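Local coordinates for protein putative silent information regulator 2,Putative silent information regulator 2 (Leishmania infantum, PDB 5OL0) that probably acts as an NAD-dependent protein deacetylase of the sirtuin family, carrying a structural zinc and thought to help regulate gene expression, at residues 19-24 with 280-285; 30-35 with 117-122; 96-101 with 147-152; 104-109 with 305-310; 206-211 with 231-236. One frame throughout, in Å; residues are numbered along the deposited sequence.

Contact 1 (19-24 with 280-285); sequences PTLEGL and VLFRGD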
# COMPACT_ATOMS: atom_id res chain seq x y z
N PRO A 19 -5.14 25.01 2.08
CA PRO A 19 -5.07 23.55 2.24
C PRO A 19 -6.06 22.82 1.30
O PRO A 19 -7.01 22.17 1.74
CB PRO A 19 -5.42 23.35 3.74
CG PRO A 19 -6.33 24.48 4.05
CD PRO A 19 -5.80 25.65 3.24
N THR A 20 -5.83 22.95 -0.00
CA THR A 20 -6.76 22.46 -1.03
C THR A 20 -5.92 21.72 -2.07
O THR A 20 -4.69 21.81 -2.07
CB THR A 20 -7.45 23.63 -1.76
OG1 THR A 20 -6.45 24.42 -2.37
CG2 THR A 20 -8.20 24.52 -0.77
N LEU A 21 -6.56 21.01 -2.97
CA LEU A 21 -5.77 20.31 -4.00
C LEU A 21 -5.01 21.30 -4.87
O LEU A 21 -3.84 21.05 -5.27
CB LEU A 21 -6.67 19.35 -4.79
CG LEU A 21 -7.15 18.17 -3.95
CD1 LEU A 21 -8.31 17.51 -4.65
CD2 LEU A 21 -6.03 17.19 -3.68
N GLU A 22 -5.67 22.43 -5.17
CA GLU A 22 -5.05 23.57 -5.84
C GLU A 22 -3.83 24.15 -5.10
O GLU A 22 -2.74 24.32 -5.71
CB GLU A 22 -6.09 24.69 -6.04
CG GLU A 22 -5.55 25.93 -6.75
CD GLU A 22 -6.64 26.92 -7.19
OE1 GLU A 22 -7.64 27.07 -6.46
OE2 GLU A 22 -6.46 27.54 -8.26
N GLY A 23 -3.98 24.41 -3.81
CA GLY A 23 -2.85 24.87 -3.01
C GLY A 23 -1.68 23.90 -2.95
O GLY A 23 -0.51 24.29 -2.99
N LEU A 24 -2.00 22.60 -2.87
CA LEU A 24 -0.98 21.60 -2.83
C LEU A 24 -0.19 21.61 -4.11
O LEU A 24 1.05 21.50 -4.09
CB LEU A 24 -1.65 20.21 -2.61
CG LEU A 24 -0.70 19.00 -2.72
CD1 LEU A 24 0.40 19.16 -1.74
CD2 LEU A 24 -1.45 17.69 -2.48
N VAL A 280 -3.47 17.81 6.07
CA VAL A 280 -4.75 17.99 5.42
C VAL A 280 -5.35 16.63 5.08
O VAL A 280 -4.61 15.70 4.74
CB VAL A 280 -4.57 18.91 4.21
CG1 VAL A 280 -3.62 18.31 3.21
CG2 VAL A 280 -5.90 19.22 3.61
N LEU A 281 -6.66 16.52 5.26
CA LEU A 281 -7.44 15.33 4.90
C LEU A 281 -8.39 15.61 3.75
O LEU A 281 -9.20 16.52 3.84
CB LEU A 281 -8.29 14.89 6.04
CG LEU A 281 -9.16 13.67 5.85
CD1 LEU A 281 -8.37 12.39 5.63
CD2 LEU A 281 -9.99 13.57 7.12
N PHE A 282 -8.23 14.87 2.65
CA PHE A 282 -9.08 15.01 1.49
C PHE A 282 -9.92 13.77 1.49
O PHE A 282 -9.42 12.66 1.23
CB PHE A 282 -8.25 15.11 0.22
CG PHE A 282 -7.46 16.40 0.11
CD1 PHE A 282 -8.11 17.61 0.02
CD2 PHE A 282 -6.07 16.39 0.08
CE1 PHE A 282 -7.40 18.80 -0.10
CE2 PHE A 282 -5.34 17.58 -0.08
CZ PHE A 282 -6.01 18.78 -0.12
N ARG A 283 -11.22 13.95 1.76
CA ARG A 283 -12.21 12.85 1.79
C ARG A 283 -12.67 12.54 0.38
O ARG A 283 -12.27 13.19 -0.56
CB ARG A 283 -13.43 13.27 2.60
CG ARG A 283 -13.22 13.64 4.04
CD ARG A 283 -12.63 12.50 4.82
NE ARG A 283 -13.59 11.43 5.17
CZ ARG A 283 -14.28 11.35 6.31
NH1 ARG A 283 -14.21 12.27 7.26
NH2 ARG A 283 -15.05 10.30 6.50
N GLY A 284 -13.57 11.59 0.21
CA GLY A 284 -14.03 11.26 -1.15
C GLY A 284 -13.14 10.19 -1.80
O GLY A 284 -12.33 9.53 -1.15
N ASP A 285 -13.34 10.01 -3.08
CA ASP A 285 -12.68 9.00 -3.85
C ASP A 285 -11.27 9.50 -4.19
O ASP A 285 -11.08 10.52 -4.92
CB ASP A 285 -13.44 8.78 -5.14
CG ASP A 285 -12.92 7.62 -5.96
OD1 ASP A 285 -11.96 6.89 -5.59
OD2 ASP A 285 -13.49 7.45 -7.03
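The ring of F282 carries most of this contact, reaching from the end of strand 279-282 to the start of helix 21-30. CB leaves the strand toward the helix start, and chi1 of -69° sets CG anti to the carbonyl carbon. From CG outward the ring slides past L21, the two side chains running in opposite directions. CD2 and CE2 lie under the L21 methyl CD2, which sits over the ring centre as a CH-pi contact 3.8 Å from the centroid and 13° off the normal. CD1 passes L21 CG, and CE1 meets L21 N at 3.7 Å. At the tip, CZ comes to 3.5 Å from T20 C, in the backbone that enters the helix. V280 CG2 covers the opposite face toward its rim, and the same methyl packs 3.7 Å from P19 O. The turn beside the ring is held by T20, whose OG1 accepts from G23 N at 2.9 Å with a nearly straight bond (167°). N289 of helix 286-296 also touches both L21 and F282. The arrangement is that of an N-capped helix packed through its first turn against the edge strand of the parallel Rossmann-fold sheet of a sirtuin.

Contact 2 (30-35 with 117-122); sequences EKNVRR and EGRLLR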
# COMPACT_ATOMS: atom_id res chain seq x y z
N GLU A 30 5.68 25.84 -6.91
CA GLU A 30 6.36 27.03 -6.43
C GLU A 30 7.61 26.66 -5.59
O GLU A 30 8.69 27.25 -5.76
CB GLU A 30 5.41 27.95 -5.69
CG GLU A 30 4.37 28.63 -6.61
CD GLU A 30 3.29 29.44 -5.85
OE1 GLU A 30 2.08 29.40 -6.22
OE2 GLU A 30 3.66 30.13 -4.86
N LYS A 31 7.51 25.65 -4.73
CA LYS A 31 8.69 25.29 -3.96
C LYS A 31 9.54 24.25 -4.65
O LYS A 31 10.50 23.79 -4.06
CB LYS A 31 8.35 24.84 -2.55
CG LYS A 31 7.77 25.91 -1.67
CD LYS A 31 7.46 25.30 -0.32
CE LYS A 31 8.69 24.99 0.56
NZ LYS A 31 9.20 26.18 1.30
N ASN A 32 9.23 23.89 -5.89
CA ASN A 32 10.01 22.87 -6.58
C ASN A 32 10.25 21.60 -5.71
O ASN A 32 11.38 21.18 -5.46
CB ASN A 32 11.38 23.43 -7.03
CG ASN A 32 12.10 22.52 -7.98
OD1 ASN A 32 11.48 21.79 -8.77
ND2 ASN A 32 13.42 22.52 -7.88
N VAL A 33 9.16 20.98 -5.28
CA VAL A 33 9.24 19.82 -4.40
C VAL A 33 9.64 18.62 -5.21
O VAL A 33 8.96 18.28 -6.15
CB VAL A 33 7.88 19.54 -3.72
CG1 VAL A 33 7.94 18.22 -2.96
CG2 VAL A 33 7.62 20.67 -2.71
N ARG A 34 10.74 18.01 -4.81
CA ARG A 34 11.33 16.86 -5.47
C ARG A 34 11.43 15.60 -4.63
O ARG A 34 11.80 14.54 -5.16
CB ARG A 34 12.83 17.17 -5.83
CG ARG A 34 13.08 18.29 -6.82
CD ARG A 34 12.67 17.86 -8.21
NE ARG A 34 12.45 18.99 -9.09
CZ ARG A 34 11.93 18.91 -10.32
NH1 ARG A 34 11.59 17.74 -10.87
NH2 ARG A 34 11.76 20.03 -11.03
N ARG A 35 11.21 15.69 -3.34
CA ARG A 35 11.36 14.55 -2.47
C ARG A 35 9.95 14.19 -1.87
O ARG A 35 9.68 14.47 -0.68
CB ARG A 35 12.41 14.86 -1.41
CG ARG A 35 13.77 15.20 -2.08
CD ARG A 35 14.92 14.98 -1.18
NE ARG A 35 14.72 15.69 0.08
CZ ARG A 35 15.18 16.90 0.38
NH1 ARG A 35 15.88 17.62 -0.51
NH2 ARG A 35 14.95 17.40 1.60
N GLU A 117 8.48 12.67 -13.52
CA GLU A 117 8.77 14.10 -13.31
C GLU A 117 10.01 14.37 -12.42
O GLU A 117 10.36 15.52 -12.19
CB GLU A 117 7.56 14.79 -12.65
CG GLU A 117 6.35 14.88 -13.53
CD GLU A 117 6.53 16.02 -14.52
OE1 GLU A 117 6.47 17.21 -14.13
OE2 GLU A 117 6.77 15.72 -15.71
N GLY A 118 10.61 13.34 -11.84
CA GLY A 118 11.70 13.50 -10.91
C GLY A 118 11.25 14.04 -9.55
O GLY A 118 12.05 14.72 -8.89
N ARG A 119 9.99 13.78 -9.13
CA ARG A 119 9.50 14.24 -7.80
C ARG A 119 9.27 13.13 -6.75
O ARG A 119 8.92 13.45 -5.60
CB ARG A 119 8.25 15.06 -7.97
CG ARG A 119 8.50 16.36 -8.75
CD ARG A 119 7.19 17.12 -8.87
NE ARG A 119 7.24 18.25 -9.77
CZ ARG A 119 7.82 19.44 -9.54
NH1 ARG A 119 8.52 19.72 -8.43
NH2 ARG A 119 7.72 20.38 -10.48
N LEU A 120 9.55 11.87 -7.09
CA LEU A 120 9.26 10.79 -6.17
C LEU A 120 10.46 10.44 -5.43
O LEU A 120 11.39 9.96 -6.02
CB LEU A 120 8.72 9.59 -6.91
CG LEU A 120 8.22 8.39 -6.09
CD1 LEU A 120 6.93 8.74 -5.34
CD2 LEU A 120 7.94 7.28 -7.05
N LEU A 121 10.47 10.63 -4.11
CA LEU A 121 11.54 10.11 -3.27
C LEU A 121 11.38 8.58 -3.08
O LEU A 121 12.33 7.80 -3.18
CB LEU A 121 11.48 10.81 -1.96
CG LEU A 121 12.44 10.40 -0.85
CD1 LEU A 121 13.92 10.67 -1.20
CD2 LEU A 121 11.96 11.16 0.39
N ARG A 122 10.17 8.13 -2.77
CA ARG A 122 9.96 6.69 -2.58
C ARG A 122 8.48 6.48 -2.56
O ARG A 122 7.73 7.35 -2.10
CB ARG A 122 10.57 6.22 -1.25
CG ARG A 122 11.02 4.76 -1.24
CD ARG A 122 12.37 4.66 -1.99
NE ARG A 122 12.85 3.28 -2.10
CZ ARG A 122 13.62 2.66 -1.18
NH1 ARG A 122 13.98 3.26 -0.05
NH2 ARG A 122 14.02 1.41 -1.37
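One hydrogen bond crosses between the segments: R119 NH1 donates to V33 O at 2.7 Å with an N-H...O angle of 161°. The acceptor lies in the guanidinium plane, while NH1 approaches from above the carbonyl plane, 47° out of it. The R119 chain, extended from CG to NE, lays CG and CD alongside the same oxygen. Two weak bonds, from R34 NE and NH2 to N32 OD1, hold R34 folded back over its own segment, its chain bent at the second torsion.

Stacking comes next. The guanidinium of R34 lies flat on that of R119, with centres 4.2 Å apart and planes at 15°, so that R119 NH1 stands over the middle of R34. The two positive charges would be expected to repel; the carbonyl oxygens at the edges, G118 O and E117 O for R34 and V33 O for R119, probably ease this. R34 CD also touches G118 O at 3.3 Å.

L121 packs on R35, its CB 3.7 Å from the backbone carbon R35 C and its CD2 4.1 Å from R35 CB. The polar end of R35 turns to I210 O and E212, beyond both segments.

Both helices that lead here end in Schellman motifs, with N32 and G118 at positive phi. Two helix-to-strand turns thus meet where neighbouring parallel strands 36-40 and 120-125 begin, as in the beta-alpha-beta architecture of a Rossmann fold.

Contact 3 (96-101 with 147-152); sequences NLWPGH and GSFAAA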
# COMPACT_ATOMS: atom_id res chain seq x y z
N ASN A 96 -7.35 -13.38 -6.04
CA ASN A 96 -6.88 -13.19 -7.42
C ASN A 96 -5.73 -12.18 -7.53
O ASN A 96 -5.70 -11.40 -8.45
CB ASN A 96 -8.07 -12.79 -8.34
CG ASN A 96 -8.68 -13.99 -8.99
OD1 ASN A 96 -7.97 -14.90 -9.41
ND2 ASN A 96 -10.02 -14.01 -9.07
N LEU A 97 -4.83 -12.19 -6.55
CA LEU A 97 -3.78 -11.18 -6.48
C LEU A 97 -2.54 -11.53 -7.29
O LEU A 97 -1.57 -10.81 -7.23
CB LEU A 97 -3.38 -10.95 -5.01
CG LEU A 97 -4.53 -10.31 -4.24
CD1 LEU A 97 -4.22 -10.21 -2.75
CD2 LEU A 97 -4.87 -8.96 -4.77
N TRP A 98 -2.59 -12.65 -8.02
CA TRP A 98 -1.48 -13.10 -8.87
C TRP A 98 -1.27 -12.02 -9.89
O TRP A 98 -2.25 -11.51 -10.42
CB TRP A 98 -1.85 -14.42 -9.62
CG TRP A 98 -2.46 -15.41 -8.72
CD1 TRP A 98 -3.79 -15.70 -8.63
CD2 TRP A 98 -1.81 -16.15 -7.66
NE1 TRP A 98 -3.99 -16.63 -7.68
CE2 TRP A 98 -2.82 -16.89 -7.01
CE3 TRP A 98 -0.48 -16.28 -7.23
CZ2 TRP A 98 -2.55 -17.78 -5.95
CZ3 TRP A 98 -0.20 -17.16 -6.17
CH2 TRP A 98 -1.24 -17.90 -5.54
N PRO A 99 0.00 -11.63 -10.15
CA PRO A 99 0.19 -10.51 -11.11
C PRO A 99 -0.36 -10.82 -12.49
O PRO A 99 -0.25 -11.96 -12.98
CB PRO A 99 1.74 -10.33 -11.17
CG PRO A 99 2.31 -11.56 -10.56
CD PRO A 99 1.29 -12.02 -9.54
N GLY A 100 -0.99 -9.82 -13.07
CA GLY A 100 -1.48 -9.87 -14.40
C GLY A 100 -3.00 -9.92 -14.45
O GLY A 100 -3.54 -9.87 -15.57
N HIS A 101 -3.67 -10.08 -13.32
CA HIS A 101 -5.17 -9.96 -13.31
C HIS A 101 -5.69 -8.51 -13.11
O HIS A 101 -6.25 -7.90 -14.01
CB HIS A 101 -5.80 -10.89 -12.27
CG HIS A 101 -7.28 -10.76 -12.17
ND1 HIS A 101 -8.13 -11.11 -13.20
CD2 HIS A 101 -8.06 -10.26 -11.18
CE1 HIS A 101 -9.39 -10.87 -12.83
NE2 HIS A 101 -9.37 -10.34 -11.62
N GLY A 147 5.28 -7.27 0.93
CA GLY A 147 5.47 -8.23 -0.17
C GLY A 147 4.37 -8.24 -1.18
O GLY A 147 3.67 -7.24 -1.34
N SER A 148 4.21 -9.39 -1.84
CA SER A 148 3.22 -9.58 -2.91
C SER A 148 3.21 -11.04 -3.37
O SER A 148 4.00 -11.89 -2.83
CB SER A 148 3.57 -8.72 -4.15
OG SER A 148 4.60 -9.33 -4.93
N PHE A 149 2.33 -11.32 -4.34
CA PHE A 149 2.16 -12.67 -4.95
C PHE A 149 3.07 -12.96 -6.14
O PHE A 149 2.81 -13.86 -6.99
CB PHE A 149 0.70 -12.90 -5.33
CG PHE A 149 -0.21 -13.19 -4.15
CD1 PHE A 149 -0.41 -12.24 -3.15
CD2 PHE A 149 -0.87 -14.40 -4.05
CE1 PHE A 149 -1.25 -12.53 -2.07
CE2 PHE A 149 -1.67 -14.70 -2.95
CZ PHE A 149 -1.86 -13.76 -1.96
N ALA A 150 4.17 -12.23 -6.20
CA ALA A 150 5.05 -12.32 -7.35
C ALA A 150 6.06 -13.43 -7.22
O ALA A 150 6.59 -13.81 -8.23
CB ALA A 150 5.75 -11.00 -7.58
N ALA A 151 6.33 -13.88 -5.99
CA ALA A 151 7.34 -14.92 -5.68
C ALA A 151 6.82 -15.65 -4.45
O ALA A 151 5.84 -15.21 -3.84
CB ALA A 151 8.71 -14.30 -5.39
N ALA A 152 7.45 -16.77 -4.12
CA ALA A 152 6.98 -17.62 -3.05
C ALA A 152 8.18 -18.23 -2.33
O ALA A 152 9.28 -18.31 -2.91
CB ALA A 152 6.09 -18.74 -3.63
O HOH W 1 0.34 -9.40 -5.81
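F149 is the hub, and L97, W98 and P99 close around it. L97 CB lies over one face of its ring, 4.0 Å from the centroid and 19° off the normal, while L97 CD1 reaches F149 CE1 at 3.8 Å. The ring's edge points into the face of the W98 indole: F149 CD2 stands 3.5 Å from W98 CZ3, and the planes are at 87°, a T-shaped pair in which the F149 centroid is 5.0 Å from that of the six-membered ring of W98. P99 CD packs 3.5 Å from F149 O, a buried carbonyl oxygen with no polar partner in the model.

A second shell positions these groups. Water 1 donates to L97 O at 2.8 Å and accepts from F149 N at 3.1 Å, tying the backbones together where no direct hydrogen bond does. S148 OG accepts from A150 N in an ST turn at the corner formed by F149 and A150.

Farther out, F88 and A92 of helix 85-95 press on F149, and I128, a residue probably involved in NAD(+) binding, touches both L97 and F149. W98 also packs on helix 163-171, edge-to-face with Y167, so the contact joins the loop after helix 85-95 to the corner between strands 147-148 and 151-154.

Contact 4 (104-109 with 305-310); sequences PTAVHH and KRMRLS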
# COMPACT_ATOMS: atom_id res chain seq x y z
N PRO A 104 -3.63 -1.37 -12.87
CA PRO A 104 -3.43 -0.17 -12.07
C PRO A 104 -4.52 0.84 -12.21
O PRO A 104 -5.10 0.97 -13.26
CB PRO A 104 -2.13 0.43 -12.60
CG PRO A 104 -1.50 -0.61 -13.43
CD PRO A 104 -2.50 -1.64 -13.79
N THR A 105 -4.74 1.57 -11.13
CA THR A 105 -5.70 2.65 -11.03
C THR A 105 -5.04 4.01 -11.38
O THR A 105 -3.83 4.10 -11.60
CB THR A 105 -6.35 2.75 -9.64
OG1 THR A 105 -5.43 3.33 -8.70
CG2 THR A 105 -6.90 1.40 -9.13
N ALA A 106 -5.86 5.05 -11.41
CA ALA A 106 -5.40 6.41 -11.56
C ALA A 106 -4.36 6.79 -10.49
O ALA A 106 -3.33 7.37 -10.80
CB ALA A 106 -6.60 7.36 -11.53
N VAL A 107 -4.56 6.38 -9.24
CA VAL A 107 -3.54 6.64 -8.21
C VAL A 107 -2.19 6.02 -8.62
O VAL A 107 -1.14 6.65 -8.51
CB VAL A 107 -4.00 6.04 -6.85
CG1 VAL A 107 -2.85 5.93 -5.87
CG2 VAL A 107 -5.14 6.86 -6.24
N HIS A 108 -2.22 4.76 -9.02
CA HIS A 108 -1.00 4.05 -9.38
C HIS A 108 -0.20 4.69 -10.57
O HIS A 108 1.08 4.84 -10.57
CB HIS A 108 -1.31 2.56 -9.64
CG HIS A 108 -1.94 1.84 -8.49
ND1 HIS A 108 -1.20 1.35 -7.43
CD2 HIS A 108 -3.22 1.50 -8.23
CE1 HIS A 108 -2.02 0.76 -6.57
NE2 HIS A 108 -3.24 0.82 -7.04
N HIS A 109 -0.95 5.04 -11.60
CA HIS A 109 -0.40 5.75 -12.74
C HIS A 109 0.13 7.13 -12.30
O HIS A 109 1.15 7.55 -12.78
CB HIS A 109 -1.46 5.92 -13.84
CG HIS A 109 -1.79 4.64 -14.53
ND1 HIS A 109 -0.83 3.86 -15.13
CD2 HIS A 109 -2.97 4.00 -14.71
CE1 HIS A 109 -1.40 2.80 -15.66
NE2 HIS A 109 -2.70 2.87 -15.45
N LYS A 305 -3.63 9.68 -20.75
CA LYS A 305 -2.95 8.81 -21.67
C LYS A 305 -2.52 7.49 -20.99
O LYS A 305 -2.58 6.44 -21.64
CB LYS A 305 -1.71 9.50 -22.23
CG LYS A 305 -0.96 8.63 -23.24
CD LYS A 305 0.13 9.40 -23.96
CE LYS A 305 0.82 8.49 -24.99
NZ LYS A 305 2.23 8.91 -25.15
N ARG A 306 -2.07 7.51 -19.74
CA ARG A 306 -1.73 6.23 -19.09
C ARG A 306 -2.98 5.41 -18.80
O ARG A 306 -3.01 4.17 -18.93
CB ARG A 306 -1.00 6.42 -17.77
CG ARG A 306 0.39 6.94 -17.91
CD ARG A 306 1.34 5.86 -18.35
NE ARG A 306 2.49 6.48 -18.98
CZ ARG A 306 3.47 7.14 -18.35
NH1 ARG A 306 3.47 7.30 -17.03
NH2 ARG A 306 4.47 7.66 -19.06
N MET A 307 -4.02 6.10 -18.38
CA MET A 307 -5.26 5.46 -18.06
C MET A 307 -5.97 4.77 -19.26
O MET A 307 -6.44 3.65 -19.13
CB MET A 307 -6.16 6.46 -17.40
CG MET A 307 -5.69 6.69 -15.96
SD MET A 307 -6.69 7.96 -15.24
CE MET A 307 -8.14 6.95 -14.85
N ARG A 308 -6.04 5.42 -20.41
CA ARG A 308 -6.55 4.76 -21.64
C ARG A 308 -5.70 3.58 -22.05
O ARG A 308 -6.24 2.50 -22.32
CB ARG A 308 -6.61 5.74 -22.83
CG ARG A 308 -7.89 6.59 -22.88
CD ARG A 308 -8.01 7.34 -24.20
NE ARG A 308 -6.75 8.01 -24.54
CZ ARG A 308 -6.32 9.16 -24.01
NH1 ARG A 308 -7.04 9.82 -23.10
NH2 ARG A 308 -5.14 9.65 -24.42
N LEU A 309 -4.37 3.79 -22.06
CA LEU A 309 -3.37 2.78 -22.46
C LEU A 309 -3.43 1.45 -21.68
O LEU A 309 -2.81 0.47 -22.09
CB LEU A 309 -1.91 3.34 -22.43
CG LEU A 309 -1.31 3.96 -23.72
CD1 LEU A 309 -2.21 4.95 -24.48
CD2 LEU A 309 0.02 4.63 -23.43
N SER A 310 -4.18 1.42 -20.58
CA SER A 310 -4.35 0.17 -19.84
C SER A 310 -5.64 0.09 -19.03
O SER A 310 -5.61 -0.38 -17.90
CB SER A 310 -3.13 -0.01 -18.95
OG SER A 310 -2.85 1.21 -18.29
O HOH W 2 -4.64 0.58 -15.70
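The first turn of helix 106-116 faces the last turn of helix 300-308, with A106 CA 6.6 Å from M307 CA and H109 CA 6.5 Å from R306 CA. H109 is the side chain gripped between them. Its CG lies anti to the carbonyl carbon (chi1 -71°), which sends the imidazole across to the other helix. R306 CB comes over one ring face as a CH-pi contact, 4.0 Å from the centroid and 26° off the normal; P104 CB covers the opposite face, so the ring is sandwiched. M307 CG passes H109 CD2 obliquely, and from there the chain runs on, bending at chi3 (80°), to put CE 3.7 Å from A106 CB.

Polar contacts gather at the ring tip. Water 2 lies in the imidazole plane, 3.0 Å from H109 NE2, and is hydrogen-bonded also to P104 O and S310 O, so that one molecule connects the two segments. S310 OG donates to R306 O at 3.0 Å, nearly along the C=O axis, and thereby sits beside the ring, 3.3 Å from H109 NE2.

T105 is the N-cap of its helix, where OG1 accepts a weak bond from V107 N and is also hydrogen-bonded to A44 O and, weakly, to Q287 NE2. R306 bends away along helix 106-116 to touch R112 and L113. The contact lays helix 300-308 against helix 106-116, which also meets helices 286-296 and 131-134.

Contact 5 (206-211 with 231-236); sequences HDAPIA and CVVPKS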
# COMPACT_ATOMS: atom_id res chain seq x y z
N HIS A 206 15.92 6.32 6.26
CA HIS A 206 16.64 7.19 5.30
C HIS A 206 15.78 8.04 4.44
O HIS A 206 16.17 9.12 4.16
CB HIS A 206 17.57 6.37 4.38
CG HIS A 206 18.52 5.51 5.15
ND1 HIS A 206 18.86 4.23 4.75
CD2 HIS A 206 19.10 5.68 6.36
CE1 HIS A 206 19.68 3.69 5.63
NE2 HIS A 206 19.84 4.54 6.61
N ASP A 207 14.64 7.55 3.96
CA ASP A 207 13.82 8.42 3.11
C ASP A 207 12.95 9.33 3.94
O ASP A 207 12.89 10.55 3.73
CB ASP A 207 12.95 7.60 2.17
CG ASP A 207 13.74 6.90 1.11
OD1 ASP A 207 14.51 7.58 0.44
OD2 ASP A 207 13.55 5.68 0.90
N ALA A 208 12.16 8.75 4.85
CA ALA A 208 11.11 9.60 5.51
C ALA A 208 11.70 10.79 6.25
O ALA A 208 11.12 11.90 6.26
CB ALA A 208 10.25 8.73 6.43
N PRO A 209 12.89 10.63 6.84
CA PRO A 209 13.45 11.82 7.51
C PRO A 209 13.81 13.00 6.58
O PRO A 209 13.88 14.12 7.05
CB PRO A 209 14.66 11.25 8.25
CG PRO A 209 14.18 9.89 8.64
CD PRO A 209 13.53 9.40 7.35
N ILE A 210 13.96 12.75 5.29
CA ILE A 210 14.31 13.80 4.32
C ILE A 210 13.16 14.11 3.38
O ILE A 210 13.37 14.87 2.44
CB ILE A 210 15.59 13.45 3.49
CG1 ILE A 210 15.45 12.14 2.69
CG2 ILE A 210 16.77 13.34 4.44
CD1 ILE A 210 16.45 11.99 1.56
N ALA A 211 11.95 13.58 3.62
CA ALA A 211 10.81 13.96 2.76
C ALA A 211 10.52 15.46 2.83
O ALA A 211 10.65 16.07 3.87
CB ALA A 211 9.55 13.20 3.12
N CYS A 231 5.07 9.45 10.68
CA CYS A 231 5.46 9.97 12.00
C CYS A 231 6.90 10.46 12.08
O CYS A 231 7.19 11.22 12.99
CB CYS A 231 5.18 8.92 13.10
SG CYS A 231 3.39 8.50 13.10
N VAL A 232 7.78 10.00 11.21
CA VAL A 232 9.24 10.29 11.28
C VAL A 232 9.66 11.35 10.23
O VAL A 232 10.79 11.75 10.21
CB VAL A 232 10.14 9.03 11.16
CG1 VAL A 232 9.92 8.03 12.33
CG2 VAL A 232 9.91 8.29 9.87
N VAL A 233 8.75 11.84 9.40
CA VAL A 233 9.08 12.93 8.50
C VAL A 233 9.24 14.20 9.34
O VAL A 233 8.69 14.29 10.43
CB VAL A 233 8.02 13.15 7.40
CG1 VAL A 233 7.79 11.84 6.67
CG2 VAL A 233 6.72 13.69 7.96
N PRO A 234 9.95 15.20 8.82
CA PRO A 234 10.13 16.45 9.60
C PRO A 234 8.78 17.07 10.04
O PRO A 234 7.79 17.04 9.30
CB PRO A 234 10.89 17.35 8.64
CG PRO A 234 11.62 16.41 7.70
CD PRO A 234 10.71 15.22 7.55
N LYS A 235 8.76 17.62 11.25
CA LYS A 235 7.55 18.22 11.85
C LYS A 235 6.94 19.36 11.05
O LYS A 235 5.78 19.67 11.22
CB LYS A 235 7.83 18.71 13.30
CG LYS A 235 8.93 19.78 13.43
CD LYS A 235 8.85 20.69 14.69
CE LYS A 235 8.62 22.16 14.34
NZ LYS A 235 8.75 23.00 15.55
N SER A 236 7.71 19.95 10.16
CA SER A 236 7.26 21.08 9.36
C SER A 236 6.77 20.71 7.97
O SER A 236 6.23 21.58 7.27
CB SER A 236 8.46 22.02 9.17
OG SER A 236 9.55 21.29 8.60
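A208 O is the polar atom that gathers most from the other segment, gripped by one hydrogen bond and one CA-H...O contact. A211 N donates to it at 3.2 Å within its own 3-10 turn, and V233 CA-H approaches from across the contact at 3.2 Å with an angle of 152° at the hydrogen. Carbons crowd the same oxygen: V233 CG1, turned anti to its carbonyl carbon (chi1 -54°), lies 3.4 Å from A208 O, and P234 CD packs beside it.

No conventional hydrogen bond links the segments, so small apolar groups do the rest. A208 CB meets V232 CG2 at 3.5 Å, tighter than usual for carbons, and V233 CG1 bridges A208 CB at 4.0 Å and A211 CB at 4.2 Å. The P234 ring lies across the end of the turn, its CG 3.3 Å from P209 O. P209 directs CB away, though its CG still comes to 4.2 Å from V232 O.

Around this packing, A208 and A211 rest on L37 of strand 36-40, and V232 reaches L204 of helix 198-207. D207 forms a salt bridge with R122 of strand 120-125. The contact thus closes the turn between helix 198-207 and strand 213-217 against the loop that leads into strand 239-242.

Overall arrangement
Contacts 1, 2 and 5 gather about the parallel Rossmann-type sheet. Contacts 2 and 5, about 14 Å apart between centres, touch directly through the R122-D207 salt bridge and R35 NE-I210 O; contact 1 lies about 18 Å from contact 2, between centres. Contact 3 stands across the chain's centre from contacts 1 and 5, about 32 Å from contact 1 between centres, in the part that includes the small antiparallel sheet. Contact 4 lies about 19 Å from contact 3 between centres, and their first segments adjoin in sequence. Along the chain contacts 2, 3 and 5 nest within the loop closed by contact 1, whereas contact 4 crosses it, so helix 300-308 packs back on helix 106-116 inside that loop.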